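Local coordinates for glucan-binding protein C, GbpC (Streptococcus mutans UA159, PDB 5UQZ) that binds glucan at the surface of the bacterium, where it probably mediates both sucrose-dependent and sucrose-independent adherence, and carries a bound calcium ion, at residues V236-L241 with T313-G318; T157-T162 with K194-M199; M220-L225 with I327-N332; A189-K194 with G318-L323; G242-V247 with G303-K308. All coordinates share one frame; numbering follows the deposited sequence.

This chain is the glucan-binding region of a longer wall-anchored protein, without its C-terminal anchor. Interactions 1 and 2 are neighbouring antiparallel pairings in one large sheet of the beta-supersandwich, linked where strand 312-319 lies beside strand 194-204. Interaction 4 continues from the same two strands into loops, shares Gly318 with interaction 1 and Lys194 with interaction 2, and replaces strand pairing by a surface salt bridge and bridging waters. Interaction 3 is buried close to the middle of the chain; through Ser224 it shares the calcium ion with Glu237 of interaction 1, and Phe329 stacks on Phe314. Interaction 5 is also largely buried, in a three-stranded sheet whose strand 303-306 pairs with strand 219-222 of interaction 3.

Interaction 1: residues V236-L241 with T313-G318; sequences VEKVNL and TFTVGG. With CA (calcium ion), chain B.
Thr313, Thr315 and Lys238 bury the most surface where strands 236-240 and 313-318 run antiparallel. Lys238 and Thr315 form a hydrogen-bonded pair, with Thr315 N to Lys238 O at 2.8 Å and Lys238 N to Thr315 O at 2.9 Å. On the same face Thr315 OG1 lies 3.5 Å from Lys238 CB; with OG1 between its own backbone N and carbonyl carbon (chi1 71°), Thr315 also reaches a water, 2.8 Å from OG1, that donates to Val236 O. The Lys238 chain extends onward to a cation-pi contact with Tyr262. Thr313 pairs with Asn240, its O accepting from Asn240 N at 2.8 Å, while its OG1 bonds to Thr198 of the next strand. The other face holds Glu237, Val316, Val239 and Phe314. Here the side chains of Glu237 and Val316 lie side by side, CG 3.7 Å from Val316 CG2, and the glutamate carboxylate divides its work: OE1 binds calcium at 2.5 Å, and OE2 is hydrogen-bonded to His235 and to a calcium-bound water. Ser224 and Asn226 complete the protein ligands. A carboxylate shared between the metal, an imidazole and a metal-bound water is probably held in its negative form, its orientation tied to a central strand of the sheet.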
# COMPACT_ATOMS: atom_id res chain seq x y z
N VAL A 236 -5.51 -10.71 -5.06
CA VAL A 236 -6.41 -9.70 -4.52
C VAL A 236 -6.02 -9.44 -3.06
O VAL A 236 -5.84 -10.38 -2.28
CB VAL A 236 -7.89 -10.13 -4.61
CG1 VAL A 236 -8.81 -8.97 -4.21
CG2 VAL A 236 -8.30 -10.68 -5.95
N GLU A 237 -5.92 -8.16 -2.71
CA GLU A 237 -5.67 -7.71 -1.34
C GLU A 237 -6.97 -7.16 -0.78
O GLU A 237 -7.64 -6.34 -1.43
CB GLU A 237 -4.54 -6.67 -1.36
CG GLU A 237 -3.27 -7.31 -1.90
CD GLU A 237 -2.08 -6.42 -2.14
OE1 GLU A 237 -2.04 -5.26 -1.72
OE2 GLU A 237 -1.11 -6.97 -2.76
N LYS A 238 -7.32 -7.59 0.43
CA LYS A 238 -8.62 -7.29 1.03
C LYS A 238 -8.46 -6.93 2.49
O LYS A 238 -7.51 -7.35 3.15
CB LYS A 238 -9.54 -8.55 0.99
CG LYS A 238 -9.72 -9.17 -0.40
CD LYS A 238 -10.72 -10.31 -0.35
CE LYS A 238 -11.02 -10.84 -1.73
NZ LYS A 238 -11.86 -12.06 -1.66
N VAL A 239 -9.44 -6.16 3.00
CA VAL A 239 -9.50 -5.89 4.44
C VAL A 239 -10.90 -6.18 4.94
O VAL A 239 -11.88 -5.67 4.38
CB VAL A 239 -9.09 -4.45 4.78
CG1 VAL A 239 -9.05 -4.28 6.32
CG2 VAL A 239 -7.76 -4.14 4.17
N ASN A 240 -11.02 -6.96 6.02
CA ASN A 240 -12.26 -7.11 6.75
C ASN A 240 -12.19 -6.14 7.93
O ASN A 240 -11.33 -6.29 8.82
CB ASN A 240 -12.43 -8.55 7.24
CG ASN A 240 -13.77 -8.77 7.91
OD1 ASN A 240 -14.27 -7.89 8.62
ND2 ASN A 240 -14.38 -9.94 7.66
N LEU A 241 -13.04 -5.12 7.91
CA LEU A 241 -12.93 -4.04 8.88
C LEU A 241 -13.51 -4.40 10.24
O LEU A 241 -13.31 -3.62 11.19
CB LEU A 241 -13.60 -2.75 8.39
CG LEU A 241 -12.74 -2.04 7.31
CD1 LEU A 241 -12.60 -2.80 6.00
CD2 LEU A 241 -13.41 -0.74 7.01
N THR A 313 -8.80 -7.32 9.86
CA THR A 313 -8.00 -8.39 9.26
C THR A 313 -7.69 -8.07 7.81
O THR A 313 -8.60 -7.78 7.04
CB THR A 313 -8.77 -9.71 9.33
OG1 THR A 313 -9.06 -10.00 10.70
CG2 THR A 313 -7.97 -10.87 8.72
N PHE A 314 -6.43 -8.14 7.41
CA PHE A 314 -6.09 -8.01 6.01
C PHE A 314 -5.74 -9.37 5.44
O PHE A 314 -5.24 -10.26 6.16
CB PHE A 314 -4.99 -6.99 5.76
CG PHE A 314 -3.60 -7.36 6.27
CD1 PHE A 314 -2.76 -8.16 5.48
CD2 PHE A 314 -3.12 -6.85 7.46
CE1 PHE A 314 -1.48 -8.47 5.91
CE2 PHE A 314 -1.82 -7.16 7.88
CZ PHE A 314 -0.99 -7.96 7.11
N THR A 315 -6.03 -9.55 4.15
CA THR A 315 -5.68 -10.79 3.48
C THR A 315 -5.11 -10.52 2.10
O THR A 315 -5.40 -9.51 1.46
CB THR A 315 -6.87 -11.80 3.35
OG1 THR A 315 -7.81 -11.31 2.40
CG2 THR A 315 -7.60 -12.00 4.67
N VAL A 316 -4.31 -11.47 1.63
CA VAL A 316 -3.79 -11.45 0.28
C VAL A 316 -3.72 -12.88 -0.22
O VAL A 316 -3.24 -13.78 0.50
CB VAL A 316 -2.42 -10.71 0.18
CG1 VAL A 316 -1.38 -11.30 1.13
CG2 VAL A 316 -1.93 -10.69 -1.25
N GLY A 317 -4.20 -13.11 -1.44
CA GLY A 317 -4.17 -14.46 -1.99
C GLY A 317 -4.51 -14.40 -3.46
O GLY A 317 -4.80 -13.35 -4.02
N GLY A 318 -4.46 -15.57 -4.10
CA GLY A 318 -4.80 -15.69 -5.51
C GLY A 318 -3.64 -15.94 -6.45
O GLY A 318 -3.88 -16.17 -7.64
CA CA B . -0.45 -3.38 -1.90
O HOH W 1 -7.26 -11.82 -0.25
O HOH W 2 0.77 -5.32 -3.03
O HOH W 3 1.57 -2.72 -3.14
O HOH W 4 1.72 -4.04 -0.89
O HOH W 5 -0.71 -3.17 0.46

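Interaction 2: residues T157-T162 with K194-M199; sequences TLNSST and KISVTM
Strands 157-160 and 194-199 run antiparallel, their axes 4.6 Å apart at closest approach and their directions 146° apart. Thr157 and Thr198 exchange two backbone bonds, and Leu158 faces Val197 as a non-hydrogen-bonded pair. Asn159 N still reaches Ser196 O at 2.7 Å, while Ser196 N turns to Ser160 O at 3.2 Å in a looser pairing; past this irregularity the register shifts, and Ser161 comes to stand across from Ile195.

The Asn159 amide is the polar centre of the contact. Its CB points toward strand 194-199, and ND2 gives one bond to Thr198 OG1 at 2.9 Å and another to Ser196 OG at 3.0 Å. Both hydroxyl oxygens lie in the amide plane, the second bond nearly straight at 172°, which fixes the turn of the amide. Within the large antiparallel sheet of the beta-supersandwich, strand 194-204 also pairs with strand 312-319 along its other edge, Val197 with Phe314 and Ile195 with Val316, and Thr198 OG1 has a further partner in Thr313.

Ser160 OG, between its own backbone N and carbonyl carbon (chi1 67°), donates to Lys194 O at 2.8 Å from above the carbonyl plane. On the face of Leu158, the branch CD1 touches Val197 CG2 and Ile195 CG2, each at 4.0 Å, and Ile182 of strand 180-184 covers Leu158 and Val197. At the far end, Thr162 lays CG2 against Lys194 CA and turns OG1 to Gln185 O; its backbone N is buried with no polar partner.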
# COMPACT_ATOMS: atom_id res chain seq x y z
N THR A 157 -1.90 -11.37 14.50
CA THR A 157 -2.11 -12.83 14.51
C THR A 157 -2.21 -13.32 13.07
O THR A 157 -3.08 -12.85 12.32
CB THR A 157 -3.40 -13.22 15.24
OG1 THR A 157 -3.36 -12.66 16.55
CG2 THR A 157 -3.51 -14.74 15.35
N LEU A 158 -1.36 -14.27 12.72
CA LEU A 158 -1.45 -14.90 11.39
C LEU A 158 -2.54 -15.96 11.44
O LEU A 158 -2.47 -16.88 12.26
CB LEU A 158 -0.10 -15.53 11.07
CG LEU A 158 -0.00 -16.18 9.67
CD1 LEU A 158 -0.05 -15.15 8.55
CD2 LEU A 158 1.28 -17.00 9.57
N ASN A 159 -3.59 -15.82 10.62
CA ASN A 159 -4.70 -16.77 10.66
C ASN A 159 -4.52 -17.89 9.65
O ASN A 159 -5.10 -18.97 9.81
CB ASN A 159 -6.02 -16.06 10.33
CG ASN A 159 -6.28 -14.92 11.29
OD1 ASN A 159 -6.22 -15.12 12.52
ND2 ASN A 159 -6.52 -13.74 10.74
N SER A 160 -3.79 -17.66 8.58
CA SER A 160 -3.56 -18.64 7.52
C SER A 160 -2.37 -18.18 6.69
O SER A 160 -2.01 -16.98 6.71
CB SER A 160 -4.79 -18.83 6.64
OG SER A 160 -5.08 -17.65 5.86
N SER A 161 -1.79 -19.12 5.94
CA SER A 161 -0.70 -18.81 5.02
C SER A 161 -0.97 -19.44 3.66
O SER A 161 -1.81 -20.35 3.52
CB SER A 161 0.61 -19.38 5.58
OG SER A 161 1.65 -19.06 4.70
N THR A 162 -0.21 -18.99 2.65
CA THR A 162 -0.18 -19.62 1.35
C THR A 162 0.81 -20.79 1.27
O THR A 162 0.82 -21.49 0.25
CB THR A 162 0.12 -18.58 0.26
OG1 THR A 162 1.32 -17.90 0.65
CG2 THR A 162 -0.98 -17.55 0.16
N LYS A 194 -4.56 -18.08 1.29
CA LYS A 194 -4.27 -16.66 1.50
C LYS A 194 -3.39 -16.51 2.73
O LYS A 194 -3.42 -17.35 3.65
CB LYS A 194 -5.54 -15.85 1.65
CG LYS A 194 -6.41 -16.23 2.72
CD LYS A 194 -7.83 -15.61 2.47
CE LYS A 194 -8.73 -15.98 3.63
NZ LYS A 194 -10.04 -15.27 3.57
N ILE A 195 -2.65 -15.40 2.77
CA ILE A 195 -2.08 -14.92 4.01
C ILE A 195 -3.16 -14.02 4.63
O ILE A 195 -3.68 -13.10 3.96
CB ILE A 195 -0.79 -14.12 3.75
CG1 ILE A 195 0.32 -15.06 3.27
CG2 ILE A 195 -0.33 -13.37 5.01
CD1 ILE A 195 1.58 -14.35 2.80
N SER A 196 -3.48 -14.26 5.90
CA SER A 196 -4.51 -13.50 6.61
C SER A 196 -3.92 -13.08 7.95
O SER A 196 -3.40 -13.94 8.67
CB SER A 196 -5.71 -14.41 6.86
OG SER A 196 -6.62 -13.75 7.74
N VAL A 197 -4.02 -11.79 8.27
CA VAL A 197 -3.45 -11.28 9.54
C VAL A 197 -4.52 -10.41 10.21
O VAL A 197 -4.98 -9.43 9.62
CB VAL A 197 -2.17 -10.43 9.28
CG1 VAL A 197 -1.65 -9.83 10.60
CG2 VAL A 197 -1.08 -11.28 8.65
N THR A 198 -4.86 -10.75 11.45
CA THR A 198 -5.71 -9.90 12.26
C THR A 198 -4.82 -8.99 13.11
O THR A 198 -3.83 -9.44 13.71
CB THR A 198 -6.62 -10.75 13.16
OG1 THR A 198 -7.48 -11.54 12.35
CG2 THR A 198 -7.46 -9.89 14.09
N MET A 199 -5.19 -7.72 13.15
CA MET A 199 -4.42 -6.73 13.88
C MET A 199 -5.35 -5.91 14.76
O MET A 199 -6.53 -5.71 14.45
CB MET A 199 -3.59 -5.86 13.01
CG MET A 199 -3.96 -5.38 11.78
SD MET A 199 -2.43 -4.73 10.85
CE MET A 199 -1.98 -3.35 11.90
O HOH W 6 -3.95 -9.91 16.57
O HOH W 7 -4.77 -20.12 3.37

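Interaction 3: residues M220-L225 with I327-N332; sequences MSLSSL and IWFATN. With CA (calcium ion), chain B.
Ser221 OG sits between its own backbone N and carbonyl carbon (chi1 62°), 2.9 Å from Asn332 OD1; Asn332 O also lies within reach, so the acceptor of its proton is not settled, and OD1 is also bonded to Ala334 N. Thr331 has OG1 anti to its backbone N (chi1 -179°), where it donates to Ser221 O at 2.8 Å, in the carbonyl plane. Ser221 N to Asn332 O, also 2.8 Å, is the direct backbone-to-backbone bond. Met220 CE comes to 3.7 Å from Thr331 OG1. Leu222 CD2 meets the edge of the Phe329 ring at CZ, 3.7 Å away, while Phe314 stacks on that ring. Farther along, the segments diverge and water takes over: one molecule accepts from Ser223 N and donates to Ser221 OG and to Ala330 O, the last at 2.7 Å. Ser224 binds calcium through O (2.4 Å) and OG (2.5 Å), alongside Asn226 and Glu237. Trp328 meets the site through two metal-bound waters, one donating to its O and another accepting from its N. The calcium site therefore ties strand 325-329 to the loop 223-225, and the water donating to Trp328 O would probably be a stronger donor for being bound to calcium.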
# COMPACT_ATOMS: atom_id res chain seq x y z
N MET A 220 -8.15 6.28 9.33
CA MET A 220 -6.92 5.58 9.00
C MET A 220 -6.97 5.07 7.56
O MET A 220 -8.02 4.72 7.02
CB MET A 220 -6.70 4.44 9.97
CG MET A 220 -6.52 5.00 11.38
SD MET A 220 -5.87 3.87 12.58
CE MET A 220 -4.18 3.79 11.99
N SER A 221 -5.80 5.00 6.97
CA SER A 221 -5.67 4.62 5.57
C SER A 221 -5.72 3.11 5.42
O SER A 221 -5.21 2.36 6.25
CB SER A 221 -4.33 5.14 5.05
OG SER A 221 -3.26 4.55 5.76
N LEU A 222 -6.30 2.67 4.30
CA LEU A 222 -6.22 1.29 3.84
C LEU A 222 -5.86 1.40 2.35
O LEU A 222 -6.64 1.08 1.43
CB LEU A 222 -7.56 0.56 4.06
CG LEU A 222 -7.92 0.46 5.56
CD1 LEU A 222 -9.34 0.01 5.77
CD2 LEU A 222 -6.94 -0.42 6.35
N SER A 223 -4.65 1.87 2.10
CA SER A 223 -4.19 2.12 0.75
C SER A 223 -3.61 0.86 0.12
O SER A 223 -3.43 -0.17 0.76
CB SER A 223 -3.11 3.20 0.79
OG SER A 223 -3.63 4.40 1.35
N SER A 224 -3.35 0.96 -1.19
CA SER A 224 -2.57 -0.05 -1.88
C SER A 224 -3.23 -1.44 -1.79
O SER A 224 -2.60 -2.46 -1.54
CB SER A 224 -1.14 -0.08 -1.34
OG SER A 224 -0.31 -0.93 -2.09
N LEU A 225 -4.54 -1.49 -2.09
CA LEU A 225 -5.25 -2.77 -2.13
C LEU A 225 -5.25 -3.26 -3.58
O LEU A 225 -6.25 -3.14 -4.31
CB LEU A 225 -6.65 -2.66 -1.53
CG LEU A 225 -6.66 -2.27 -0.03
CD1 LEU A 225 -8.09 -2.16 0.45
CD2 LEU A 225 -5.87 -3.22 0.84
N ILE A 327 2.64 -8.91 0.71
CA ILE A 327 1.93 -7.65 0.85
C ILE A 327 2.70 -6.78 1.82
O ILE A 327 3.13 -7.25 2.90
CB ILE A 327 0.46 -7.84 1.31
CG1 ILE A 327 -0.30 -6.50 1.27
CG2 ILE A 327 0.35 -8.51 2.65
CD1 ILE A 327 -1.83 -6.64 1.61
N TRP A 328 2.83 -5.49 1.50
CA TRP A 328 3.28 -4.49 2.45
C TRP A 328 2.01 -3.82 2.93
O TRP A 328 1.42 -3.00 2.20
CB TRP A 328 4.22 -3.48 1.82
CG TRP A 328 4.75 -2.47 2.79
CD1 TRP A 328 4.40 -2.28 4.13
CD2 TRP A 328 5.78 -1.54 2.53
NE1 TRP A 328 5.09 -1.24 4.66
CE2 TRP A 328 5.97 -0.78 3.71
CE3 TRP A 328 6.55 -1.25 1.40
CZ2 TRP A 328 6.91 0.24 3.80
CZ3 TRP A 328 7.48 -0.24 1.49
CH2 TRP A 328 7.65 0.49 2.69
N PHE A 329 1.52 -4.21 4.11
CA PHE A 329 0.30 -3.62 4.62
C PHE A 329 0.69 -2.57 5.63
O PHE A 329 1.30 -2.89 6.65
CB PHE A 329 -0.58 -4.68 5.31
CG PHE A 329 -1.85 -4.10 5.82
CD1 PHE A 329 -2.92 -3.93 4.97
CD2 PHE A 329 -1.95 -3.65 7.13
CE1 PHE A 329 -4.09 -3.29 5.43
CE2 PHE A 329 -3.11 -3.04 7.57
CZ PHE A 329 -4.18 -2.87 6.73
N ALA A 330 0.27 -1.34 5.38
CA ALA A 330 0.49 -0.26 6.30
C ALA A 330 -0.84 0.41 6.58
O ALA A 330 -1.72 0.46 5.71
CB ALA A 330 1.52 0.76 5.80
N THR A 331 -1.00 0.89 7.80
CA THR A 331 -2.15 1.77 8.06
C THR A 331 -1.68 2.88 8.98
O THR A 331 -0.88 2.68 9.89
CB THR A 331 -3.36 0.97 8.65
OG1 THR A 331 -4.45 1.89 8.86
CG2 THR A 331 -3.01 0.34 9.99
N ASN A 332 -2.16 4.07 8.73
CA ASN A 332 -1.67 5.30 9.37
C ASN A 332 -2.72 6.37 9.07
O ASN A 332 -3.77 6.07 8.50
CB ASN A 332 -0.26 5.60 8.88
CG ASN A 332 -0.20 5.56 7.41
OD1 ASN A 332 -1.03 6.22 6.71
ND2 ASN A 332 0.69 4.74 6.88
CA CA B . -0.45 -3.38 -1.90
O HOH W 8 -2.56 2.45 4.09
O HOH W 9 -0.88 -0.75 2.69
O HOH W 10 -3.49 -0.72 3.90
O HOH W 4 1.72 -4.04 -0.89
O HOH W 5 -0.71 -3.17 0.46
O HOH W 3 1.57 -2.72 -3.14
O HOH W 2 0.77 -5.32 -3.03

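Interaction 4: residues A189-K194 with G318-L323; sequences AGRNDK and GNDQNL
Arg191 grips Asp320 side-on in a two-pronged salt bridge: NE donates to OD1 at 2.8 Å and NH2 to OD2 at 3.1 Å, both nearly straight. The two oxygens lie close to the guanidinium plane, yet the carboxylate is turned 31° from it, and NE meets OD1 from above the carboxylate plane. An extended Arg191 chain from CG to NE carries the guanidinium to Asp320, and its CG rests 3.3 Å from Gly318 O. Three waters bridge the two segments. One joins Gly190 N to Asp320 OD1, while two others, accepting from Arg191 N and from Gly318 N, are within bonding distance of Asn319 O at 2.8 and 2.9 Å respectively.

The contact lies at one end of the large sheet of the beta-supersandwich, where the loop leading into strand 194-204 meets the end of strand 312-319. From there the chain enters a type II beta turn, Asp320 to Leu323. Asn319 ND2 spans this turn to Leu323 O at 3.0 Å, and its OD1 is hydrogen-bonded to His235. At phi 108° Gly318 takes a backbone shape in which a CB would press on the preceding carbonyl. Outermost, Gln321 CB packs against Ala189 N at 3.7 Å, with NE2 turned to Ser187 O.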
# COMPACT_ATOMS: atom_id res chain seq x y z
N ALA A 189 -1.49 -25.12 -5.98
CA ALA A 189 -2.27 -24.61 -7.10
C ALA A 189 -3.71 -24.33 -6.67
O ALA A 189 -4.17 -24.78 -5.63
CB ALA A 189 -2.29 -25.68 -8.21
N GLY A 190 -4.42 -23.56 -7.49
CA GLY A 190 -5.85 -23.36 -7.29
C GLY A 190 -6.24 -22.00 -6.76
O GLY A 190 -7.45 -21.75 -6.62
N ARG A 191 -5.29 -21.13 -6.44
CA ARG A 191 -5.57 -19.70 -6.19
C ARG A 191 -6.43 -19.46 -4.95
O ARG A 191 -6.96 -18.36 -4.79
CB ARG A 191 -6.16 -19.00 -7.42
CG ARG A 191 -5.23 -19.04 -8.61
CD ARG A 191 -5.82 -18.32 -9.77
NE ARG A 191 -4.86 -18.24 -10.88
CZ ARG A 191 -5.05 -17.61 -12.03
NH1 ARG A 191 -6.21 -16.99 -12.25
NH2 ARG A 191 -4.04 -17.55 -12.92
N ASN A 192 -6.53 -20.43 -4.04
CA ASN A 192 -7.51 -20.33 -2.97
C ASN A 192 -6.94 -20.28 -1.55
O ASN A 192 -7.71 -20.20 -0.59
CB ASN A 192 -8.57 -21.44 -3.06
CG ASN A 192 -9.59 -21.26 -4.21
OD1 ASN A 192 -10.14 -22.25 -4.69
ND2 ASN A 192 -9.88 -20.02 -4.63
N ASP A 193 -5.63 -20.29 -1.39
CA ASP A 193 -5.06 -20.02 -0.07
C ASP A 193 -4.75 -18.53 0.05
O ASP A 193 -4.66 -17.82 -0.95
CB ASP A 193 -3.77 -20.83 0.10
CG ASP A 193 -4.05 -22.34 0.06
OD1 ASP A 193 -5.09 -22.80 0.60
OD2 ASP A 193 -3.24 -23.09 -0.52
N LYS A 194 -4.56 -18.08 1.29
CA LYS A 194 -4.27 -16.66 1.50
C LYS A 194 -3.39 -16.51 2.73
O LYS A 194 -3.42 -17.35 3.65
CB LYS A 194 -5.54 -15.85 1.65
CG LYS A 194 -6.41 -16.23 2.72
CD LYS A 194 -7.83 -15.61 2.47
CE LYS A 194 -8.73 -15.98 3.63
NZ LYS A 194 -10.04 -15.27 3.57
N GLY A 318 -4.46 -15.57 -4.10
CA GLY A 318 -4.80 -15.69 -5.51
C GLY A 318 -3.64 -15.94 -6.45
O GLY A 318 -3.88 -16.17 -7.64
N ASN A 319 -2.40 -15.89 -5.97
CA ASN A 319 -1.27 -16.19 -6.84
C ASN A 319 -1.30 -17.65 -7.25
O ASN A 319 -1.78 -18.52 -6.51
CB ASN A 319 0.06 -16.02 -6.08
CG ASN A 319 0.44 -14.57 -5.91
OD1 ASN A 319 -0.43 -13.67 -5.97
ND2 ASN A 319 1.68 -14.30 -5.58
N ASP A 320 -0.72 -17.93 -8.42
CA ASP A 320 -0.49 -19.31 -8.80
C ASP A 320 0.61 -19.95 -7.93
O ASP A 320 1.46 -19.28 -7.31
CB ASP A 320 -0.12 -19.41 -10.28
CG ASP A 320 -1.35 -19.23 -11.18
OD1 ASP A 320 -2.45 -19.66 -10.75
OD2 ASP A 320 -1.22 -18.74 -12.28
N GLN A 321 0.59 -21.27 -7.94
CA GLN A 321 1.61 -22.05 -7.28
C GLN A 321 3.01 -21.60 -7.70
O GLN A 321 3.26 -21.30 -8.89
CB GLN A 321 1.41 -23.53 -7.65
CG GLN A 321 2.29 -24.47 -6.90
CD GLN A 321 1.99 -25.89 -7.25
OE1 GLN A 321 1.69 -26.22 -8.41
NE2 GLN A 321 2.04 -26.74 -6.27
N ASN A 322 3.92 -21.52 -6.73
CA ASN A 322 5.32 -21.18 -6.96
C ASN A 322 5.59 -19.70 -7.19
O ASN A 322 6.76 -19.34 -7.42
CB ASN A 322 5.99 -22.04 -8.05
CG ASN A 322 6.04 -23.48 -7.66
OD1 ASN A 322 6.21 -23.79 -6.48
ND2 ASN A 322 5.85 -24.37 -8.62
N LEU A 323 4.59 -18.83 -7.12
CA LEU A 323 4.86 -17.39 -7.14
C LEU A 323 4.58 -16.88 -5.74
O LEU A 323 3.40 -16.75 -5.36
CB LEU A 323 3.92 -16.72 -8.14
CG LEU A 323 4.30 -15.28 -8.36
CD1 LEU A 323 5.60 -15.15 -9.17
CD2 LEU A 323 3.16 -14.48 -8.99
O HOH W 11 -3.67 -22.50 -10.04
O HOH W 12 -2.45 -21.18 -6.28
O HOH W 13 -3.14 -18.26 -3.98

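Interaction 5: residues G242-V247 with G303-K308; sequences GDNEFV and GAMTYK
Gly303 begins an antiparallel pairing in the three-stranded sheet where strand 303-306 runs between 245-247 and 219-222; its CA lies at the edge of the Phe246 ring, 4.2 Å from CE1. Ala304 follows, its O accepting from Val247 N at 2.9 Å with the donor well above the carbonyl plane; the return bond is weak. Ala304 CB meets Val247 CB at 4.0 Å on one face of the sheet. Met305 turns to the other face, beside Phe246, in a non-hydrogen-bonded pair. Its extended chain brings SD to 4.0 Å from Asn244 CB, and Met220, Leu222 and Phe312 pack round it.

Thr306 forms a hydrogen-bonded pair with Glu245, giving N to Glu245 O at 2.8 Å and accepting from Glu245 N. Its OG1 touches Val247 CG2 and bonds to Arg57. Tyr307 lies alongside Asn244, pointing the same way, with ring and amide planes 32° apart, and its OH bonds to Ile201 O. At Lys308 the pairing passes to a side chain: Asn244 OD1 accepts from Lys308 N at 2.8 Å. Asn244 ND2 bonds to Leu241 O and Glu310 O, leaving the amide gripped at both ends. The extended Lys308 chain passes Asp243 O and crosses Glu245 in a salt bridge whose hydrogen bond is weak, Lys308 NZ to Glu245 OE2 at 3.4 Å.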
# COMPACT_ATOMS: atom_id res chain seq x y z
N GLY A 242 -14.21 -5.53 10.37
CA GLY A 242 -14.75 -5.85 11.68
C GLY A 242 -15.76 -4.79 12.08
O GLY A 242 -16.60 -4.36 11.29
N ASP A 243 -15.67 -4.36 13.33
CA ASP A 243 -16.53 -3.32 13.86
C ASP A 243 -16.10 -1.89 13.50
O ASP A 243 -16.80 -0.92 13.87
CB ASP A 243 -16.66 -3.50 15.37
CG ASP A 243 -17.84 -2.74 15.96
OD1 ASP A 243 -18.92 -2.71 15.33
OD2 ASP A 243 -17.66 -2.16 17.03
N ASN A 244 -15.01 -1.73 12.78
CA ASN A 244 -14.62 -0.41 12.28
C ASN A 244 -15.45 -0.07 11.05
O ASN A 244 -16.11 -0.94 10.48
CB ASN A 244 -13.13 -0.43 11.98
CG ASN A 244 -12.36 -0.91 13.19
OD1 ASN A 244 -12.26 -0.20 14.20
ND2 ASN A 244 -11.75 -2.10 13.10
N GLU A 245 -15.44 1.19 10.64
CA GLU A 245 -16.37 1.68 9.62
C GLU A 245 -15.64 2.04 8.34
O GLU A 245 -14.71 2.84 8.36
CB GLU A 245 -17.13 2.87 10.16
CG GLU A 245 -18.19 3.35 9.25
CD GLU A 245 -19.13 4.34 9.91
OE1 GLU A 245 -20.00 4.85 9.16
OE2 GLU A 245 -19.02 4.58 11.15
N PHE A 246 -16.12 1.55 7.20
CA PHE A 246 -15.51 1.87 5.92
C PHE A 246 -15.79 3.31 5.53
O PHE A 246 -16.91 3.79 5.69
CB PHE A 246 -16.11 0.95 4.84
CG PHE A 246 -15.61 1.21 3.44
CD1 PHE A 246 -14.26 1.34 3.15
CD2 PHE A 246 -16.52 1.19 2.38
CE1 PHE A 246 -13.83 1.49 1.85
CE2 PHE A 246 -16.08 1.36 1.07
CZ PHE A 246 -14.74 1.52 0.81
N VAL A 247 -14.77 4.00 5.02
CA VAL A 247 -14.89 5.30 4.40
C VAL A 247 -14.50 5.14 2.93
O VAL A 247 -13.31 4.90 2.61
CB VAL A 247 -14.02 6.35 5.12
CG1 VAL A 247 -14.14 7.67 4.38
CG2 VAL A 247 -14.46 6.48 6.59
N GLY A 303 -8.75 2.46 0.17
CA GLY A 303 -9.89 2.68 1.03
C GLY A 303 -9.44 3.41 2.27
O GLY A 303 -8.28 3.79 2.42
N ALA A 304 -10.35 3.58 3.22
CA ALA A 304 -10.04 4.15 4.52
C ALA A 304 -11.05 3.64 5.51
O ALA A 304 -12.04 3.01 5.13
CB ALA A 304 -10.10 5.67 4.47
N MET A 305 -10.81 3.92 6.79
CA MET A 305 -11.72 3.51 7.84
C MET A 305 -11.80 4.58 8.91
O MET A 305 -10.84 5.29 9.17
CB MET A 305 -11.37 2.17 8.48
CG MET A 305 -10.01 2.14 9.12
SD MET A 305 -9.77 0.51 9.94
CE MET A 305 -8.02 0.60 10.32
N THR A 306 -12.95 4.64 9.58
CA THR A 306 -13.02 5.21 10.93
C THR A 306 -12.64 4.08 11.87
O THR A 306 -13.39 3.08 11.97
CB THR A 306 -14.41 5.75 11.22
OG1 THR A 306 -14.71 6.80 10.29
CG2 THR A 306 -14.46 6.30 12.63
N TYR A 307 -11.45 4.17 12.42
CA TYR A 307 -10.92 3.14 13.28
C TYR A 307 -11.42 3.37 14.70
O TYR A 307 -11.16 4.42 15.31
CB TYR A 307 -9.38 3.17 13.22
CG TYR A 307 -8.77 2.11 14.13
CD1 TYR A 307 -9.03 0.76 13.92
CD2 TYR A 307 -7.99 2.46 15.25
CE1 TYR A 307 -8.54 -0.21 14.80
CE2 TYR A 307 -7.49 1.52 16.09
CZ TYR A 307 -7.75 0.20 15.88
OH TYR A 307 -7.29 -0.78 16.72
N LYS A 308 -12.14 2.38 15.22
CA LYS A 308 -12.82 2.50 16.51
C LYS A 308 -12.09 1.72 17.60
O LYS A 308 -12.61 1.57 18.71
CB LYS A 308 -14.26 2.02 16.39
CG LYS A 308 -15.04 2.97 15.45
CD LYS A 308 -16.50 2.46 15.29
CE LYS A 308 -17.26 3.35 14.32
NZ LYS A 308 -18.69 2.99 14.11